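Local structure of hypothetical protein (Deinococcus radiodurans, 1U5K) at residues R8-D22 / T26-G40. The protein is probably involved in DNA repair and in recombination by the RecF pathway, and carries a bound zinc ion. Numbering follows the deposited sequence.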
loop_
_atom_site.group_PDB
_atom_site.type_symbol
_atom_site.label_atom_id
_atom_site.label_comp_id
_atom_site.label_asym_id
_atom_site.label_seq_id
_atom_site.Cartn_x
_atom_site.Cartn_y
_atom_site.Cartn_z
ATOM N N ARG A 8 3.588 29.228 3.854
ATOM C CA ARG A 8 3.745 28.000 4.617
ATOM C C ARG A 8 5.130 27.429 4.353
ATOM O O ARG A 8 5.768 27.752 3.356
ATOM C CB ARG A 8 2.648 27.012 4.230
ATOM C CG ARG A 8 1.286 27.406 4.774
ATOM C CD ARG A 8 1.120 26.930 6.211
ATOM N NE ARG A 8 -0.225 26.406 6.170
ATOM C CZ ARG A 8 -0.661 25.218 6.515
ATOM N NH1 ARG A 8 0.054 24.285 7.130
ATOM N NH2 ARG A 8 -1.940 25.034 6.251
ATOM N N SER A 9 5.590 26.561 5.248
ATOM C CA SER A 9 6.933 26.004 5.163
ATOM C C SER A 9 6.938 24.592 5.758
ATOM O O SER A 9 6.459 24.352 6.865
ATOM C CB SER A 9 7.918 26.901 5.918
ATOM O OG SER A 9 9.254 26.474 5.710
ATOM N N GLY A 10 7.424 23.627 4.990
ATOM C CA GLY A 10 7.517 22.279 5.509
ATOM C C GLY A 10 8.143 21.348 4.502
ATOM O O GLY A 10 8.700 21.781 3.496
ATOM N N ILE A 11 7.991 20.062 4.796
ATOM C CA ILE A 11 8.670 18.988 4.110
ATOM C C ILE A 11 7.692 18.199 3.250
ATOM O O ILE A 11 6.668 17.720 3.736
ATOM C CB ILE A 11 9.300 18.076 5.180
ATOM C CG1 ILE A 11 10.387 18.863 5.922
ATOM C CG2 ILE A 11 9.967 16.919 4.460
ATOM C CD1 ILE A 11 10.927 18.197 7.135
ATOM N N VAL A 12 8.097 18.000 2.004
ATOM C CA VAL A 12 7.329 17.269 1.014
ATOM C C VAL A 12 7.420 15.803 1.380
ATOM O O VAL A 12 8.512 15.258 1.461
ATOM C CB VAL A 12 7.901 17.447 -0.402
ATOM C CG1 VAL A 12 7.113 16.668 -1.430
ATOM C CG2 VAL A 12 7.917 18.889 -0.779
ATOM N N ILE A 13 6.280 15.181 1.637
ATOM C CA ILE A 13 6.205 13.763 1.959
ATOM C C ILE A 13 5.594 12.878 0.870
ATOM O O ILE A 13 5.742 11.655 0.910
ATOM C CB ILE A 13 5.548 13.521 3.324
ATOM C CG1 ILE A 13 4.090 13.978 3.358
ATOM C CG2 ILE A 13 6.397 14.152 4.397
ATOM C CD1 ILE A 13 3.227 13.277 4.380
ATOM N N ARG A 14 4.929 13.492 -0.104
ATOM C CA ARG A 14 4.362 12.779 -1.238
ATOM C C ARG A 14 4.247 13.743 -2.416
ATOM O O ARG A 14 3.877 14.902 -2.236
ATOM C CB ARG A 14 2.990 12.172 -0.917
ATOM C CG ARG A 14 2.663 10.964 -1.775
ATOM C CD ARG A 14 1.389 10.189 -1.393
ATOM N NE ARG A 14 1.431 9.663 -0.030
ATOM C CZ ARG A 14 0.803 10.198 1.007
ATOM N NH1 ARG A 14 0.013 11.257 0.868
ATOM N NH2 ARG A 14 0.926 9.650 2.205
ATOM N N ARG A 15 4.533 13.226 -3.609
ATOM C CA ARG A 15 4.463 13.957 -4.876
ATOM C C ARG A 15 3.721 13.074 -5.870
ATOM O O ARG A 15 4.077 11.908 -6.043
ATOM C CB ARG A 15 5.879 14.278 -5.353
ATOM C CG ARG A 15 6.019 14.698 -6.798
ATOM C CD ARG A 15 7.463 14.916 -7.224
ATOM N NE ARG A 15 7.538 15.205 -8.657
ATOM C CZ ARG A 15 7.815 16.393 -9.166
ATOM N NH1 ARG A 15 8.044 17.419 -8.371
ATOM N NH2 ARG A 15 7.874 16.565 -10.478
ATOM N N ARG A 16 2.630 13.593 -6.423
ATOM C CA ARG A 16 1.891 12.987 -7.521
ATOM C C ARG A 16 1.995 13.871 -8.761
ATOM O O ARG A 16 1.681 15.059 -8.718
ATOM C CB ARG A 16 0.425 12.783 -7.124
ATOM C CG ARG A 16 -0.482 12.274 -8.243
ATOM C CD ARG A 16 -0.164 10.844 -8.683
ATOM N NE ARG A 16 -0.599 9.917 -7.644
ATOM C CZ ARG A 16 -1.842 9.485 -7.497
ATOM N NH1 ARG A 16 -2.790 9.837 -8.355
ATOM N NH2 ARG A 16 -2.139 8.664 -6.499
ATOM N N VAL A 17 2.476 13.290 -9.853
ATOM C CA VAL A 17 2.443 13.894 -11.172
ATOM C C VAL A 17 1.153 13.399 -11.807
ATOM O O VAL A 17 0.926 12.214 -12.037
ATOM C CB VAL A 17 3.604 13.451 -12.061
ATOM C CG1 VAL A 17 3.339 13.874 -13.495
ATOM C CG2 VAL A 17 4.932 14.018 -11.567
ATOM N N THR A 18 0.301 14.361 -12.117
ATOM C CA THR A 18 -1.043 14.124 -12.614
ATOM C C THR A 18 -1.023 13.957 -14.145
ATOM O O THR A 18 -0.081 14.426 -14.788
ATOM C CB THR A 18 -1.746 15.402 -12.118
ATOM O OG1 THR A 18 -2.566 15.121 -10.972
ATOM C CG2 THR A 18 -2.535 16.101 -13.172
ATOM N N PRO A 19 -2.013 13.311 -14.760
ATOM C CA PRO A 19 -2.003 13.182 -16.226
ATOM C C PRO A 19 -1.895 14.515 -16.977
ATOM O O PRO A 19 -1.205 14.580 -17.999
ATOM C CB PRO A 19 -3.284 12.407 -16.549
ATOM C CG PRO A 19 -3.740 11.821 -15.258
ATOM C CD PRO A 19 -3.177 12.652 -14.136
ATOM N N ALA A 20 -2.491 15.577 -16.436
ATOM C CA ALA A 20 -2.352 16.934 -16.960
ATOM C C ALA A 20 -1.019 17.645 -16.727
ATOM O O ALA A 20 -0.843 18.771 -17.194
ATOM C CB ALA A 20 -3.467 17.817 -16.421
ATOM N N GLY A 21 -0.086 17.039 -15.999
ATOM C CA GLY A 21 1.188 17.689 -15.742
ATOM C C GLY A 21 1.178 18.604 -14.528
ATOM O O GLY A 21 2.090 19.407 -14.329
ATOM N N ASP A 22 0.126 18.520 -13.721
ATOM C CA ASP A 22 0.120 19.167 -12.416
ATOM C C ASP A 22 0.929 18.334 -11.416
ATOM O O ASP A 22 1.128 17.130 -11.595
ATOM C CB ASP A 22 -1.311 19.338 -11.904
ATOM C CG ASP A 22 -2.225 20.054 -12.892
ATOM O OD1 ASP A 22 -1.772 20.992 -13.584
ATOM O OD2 ASP A 22 -3.427 19.734 -13.050
ATOM N N THR A 26 1.833 16.591 -0.759
ATOM C CA THR A 26 1.478 16.686 0.638
ATOM C C THR A 26 2.720 17.136 1.394
ATOM O O THR A 26 3.818 16.638 1.159
ATOM C CB THR A 26 0.943 15.352 1.115
ATOM O OG1 THR A 26 -0.275 15.068 0.425
ATOM C CG2 THR A 26 0.517 15.429 2.570
ATOM N N LEU A 27 2.526 18.075 2.309
ATOM C CA LEU A 27 3.601 18.564 3.145
ATOM C C LEU A 27 3.259 18.371 4.609
ATOM O O LEU A 27 2.116 18.522 5.051
ATOM C CB LEU A 27 3.868 20.046 2.906
ATOM C CG LEU A 27 4.072 20.659 1.523
ATOM C CD1 LEU A 27 4.573 22.066 1.788
ATOM C CD2 LEU A 27 5.067 19.931 0.712
ATOM N N LEU A 28 4.283 18.046 5.384
ATOM C CA LEU A 28 4.179 18.197 6.822
ATOM C C LEU A 28 4.836 19.517 7.206
ATOM O O LEU A 28 5.961 19.794 6.805
ATOM C CB LEU A 28 4.800 16.994 7.517
ATOM C CG LEU A 28 4.143 15.654 7.207
ATOM C CD1 LEU A 28 4.902 14.622 7.995
ATOM C CD2 LEU A 28 2.653 15.641 7.486
ATOM N N THR A 29 4.105 20.312 7.978
ATOM C CA THR A 29 4.488 21.649 8.427
ATOM C C THR A 29 4.224 21.876 9.913
ATOM O O THR A 29 3.396 21.173 10.495
ATOM C CB THR A 29 3.739 22.755 7.650
ATOM O OG1 THR A 29 2.440 23.012 8.212
ATOM C CG2 THR A 29 3.516 22.339 6.213
ATOM N N PRO A 30 4.875 22.882 10.498
ATOM C CA PRO A 30 4.651 23.189 11.912
ATOM C C PRO A 30 3.216 23.591 12.232
ATOM O O PRO A 30 2.819 23.445 13.387
ATOM C CB PRO A 30 5.674 24.288 12.225
ATOM C CG PRO A 30 6.080 24.862 10.940
ATOM C CD PRO A 30 5.881 23.777 9.901
ATOM N N GLN A 31 2.437 23.975 11.224
ATOM C CA GLN A 31 1.025 24.271 11.421
ATOM C C GLN A 31 0.055 23.186 10.963
ATOM O O GLN A 31 -1.146 23.421 10.888
ATOM C CB GLN A 31 0.667 25.569 10.695
ATOM C CG GLN A 31 1.620 26.719 10.994
ATOM C CD GLN A 31 1.159 28.024 10.339
ATOM O OE1 GLN A 31 1.752 28.527 9.377
ATOM N NE2 GLN A 31 0.079 28.567 10.869
ATOM N N GLY A 32 0.551 21.991 10.662
ATOM C CA GLY A 32 -0.315 20.890 10.297
ATOM C C GLY A 32 0.056 20.305 8.947
ATOM O O GLY A 32 0.996 20.738 8.286
ATOM N N LYS A 33 -0.704 19.290 8.558
ATOM C CA LYS A 33 -0.559 18.690 7.243
ATOM C C LYS A 33 -1.139 19.630 6.194
ATOM O O LYS A 33 -2.179 20.225 6.461
ATOM C CB LYS A 33 -1.353 17.391 7.193
ATOM C CG LYS A 33 -0.852 16.199 7.999
ATOM C CD LYS A 33 -1.794 15.039 7.654
ATOM C CE LYS A 33 -1.874 13.979 8.717
ATOM N NZ LYS A 33 -2.233 12.632 8.163
ATOM N N LEU A 34 -0.541 19.687 5.005
ATOM C CA LEU A 34 -0.978 20.541 3.913
ATOM C C LEU A 34 -0.924 19.767 2.598
ATOM O O LEU A 34 0.106 19.200 2.263
ATOM C CB LEU A 34 -0.081 21.780 3.803
ATOM C CG LEU A 34 -0.272 22.753 2.635
ATOM C CD1 LEU A 34 -1.670 23.344 2.619
ATOM C CD2 LEU A 34 0.774 23.849 2.716
ATOM N N LYS A 35 -2.042 19.739 1.881
ATOM C CA LYS A 35 -2.136 19.230 0.519
ATOM C C LYS A 35 -2.352 20.401 -0.433
ATOM O O LYS A 35 -3.159 21.286 -0.166
ATOM C CB LYS A 35 -3.267 18.208 0.405
ATOM C CG LYS A 35 -3.239 17.381 -0.877
ATOM C CD LYS A 35 -3.959 16.042 -0.729
ATOM C CE LYS A 35 -4.247 15.394 -2.078
ATOM N NZ LYS A 35 -5.269 14.307 -2.048
ATOM N N ALA A 36 -1.595 20.432 -1.521
ATOM C CA ALA A 36 -1.685 21.500 -2.501
ATOM C C ALA A 36 -1.237 21.018 -3.879
ATOM O O ALA A 36 -0.549 20.008 -4.006
ATOM C CB ALA A 36 -0.822 22.665 -2.077
ATOM N N ILE A 37 -1.624 21.765 -4.907
ATOM C CA ILE A 37 -1.375 21.445 -6.308
ATOM C C ILE A 37 -0.595 22.576 -6.970
ATOM O O ILE A 37 -0.982 23.735 -6.835
ATOM C CB ILE A 37 -2.705 21.192 -7.052
ATOM C CG1 ILE A 37 -2.457 20.871 -8.528
ATOM C CG2 ILE A 37 -3.660 22.388 -6.985
ATOM C CD1 ILE A 37 -3.645 20.170 -9.175
ATOM N N ALA A 38 0.502 22.251 -7.647
ATOM C CA ALA A 38 1.222 23.185 -8.497
ATOM C C ALA A 38 0.774 22.928 -9.935
ATOM O O ALA A 38 1.136 21.919 -10.549
ATOM C CB ALA A 38 2.730 23.025 -8.336
ATOM N N ARG A 39 -0.075 23.815 -10.446
ATOM C CA ARG A 39 -0.682 23.627 -11.760
ATOM C C ARG A 39 0.352 23.858 -12.859
ATOM O O ARG A 39 1.262 24.676 -12.709
ATOM C CB ARG A 39 -1.933 24.487 -11.933
ATOM C CG ARG A 39 -3.116 23.926 -11.164
ATOM C CD ARG A 39 -4.150 24.966 -10.760
ATOM N NE ARG A 39 -5.087 24.501 -9.736
ATOM C CZ ARG A 39 -6.055 23.615 -9.946
ATOM N NH1 ARG A 39 -6.234 23.069 -11.143
ATOM N NH2 ARG A 39 -6.857 23.264 -8.950
ATOM N N GLY A 40 0.237 23.058 -13.917
ATOM C CA GLY A 40 1.255 22.941 -14.944
ATOM C C GLY A 40 2.650 22.906 -14.354
ATOM O O GLY A 40 3.596 23.418 -14.957
HETATM O O HOH W 1 3.640 26.390 7.882
HETATM O O HOH W 2 -0.329 13.303 -1.294
#
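Thr26 sits opposite two residues at once, Ile13 and Arg14, a classic beta bulge where 8-17 pairs antiparallel with 26-29. Ile13 N donates to Thr26 O (2.9 Å) and Thr26 N returns a bond to Arg14 O; beyond the bulge, Ile11 and Leu28 exchange backbone bonds both ways. With CG1 between its backbone N and carbonyl carbon (chi1 64°), Ile13 swings its end over the partner strand: CD1 lands 3.8 Å from Leu28 CG, the two side chains crossing at about a right angle, and also touches Thr26 CG2. On the other face, Val12 CG2 presses to 3.4 Å from Leu27 CD2, tighter than ordinary methyl packing. Arg14 runs alongside Thr26, and a water in its guanidinium plane accepts from Arg14 NH1 (3.0 Å); the link on to Thr26 OG1 is doubtful, being unusually short. The bent chain of Arg8 carries NH1 to Thr29 OG1 for a weak bond at the guanidinium edge, while Leu34 CD2 lies 4.3 Å above one face; Thr29 OG1 itself donates to Gly32 O, tying down the type I turn 29-32. At the far end, Asp22 OD1 accepts from Gly40 N (2.9 Å) through its anti lone pair, and Ile37 CD1 packs on Asp22 CB. Hairpin 5-17/23-29, with 32-38 the meander's next strand, belongs to the N-terminal OB-fold domain: strand 55-61 pairs along the other edge of 8-17, helix 110-125 packs on Ile11, helix 86-102 on Leu28, Ile13 meets both, and Arg14 salt-bridges Glu97 and Asp100 of helix 86-102.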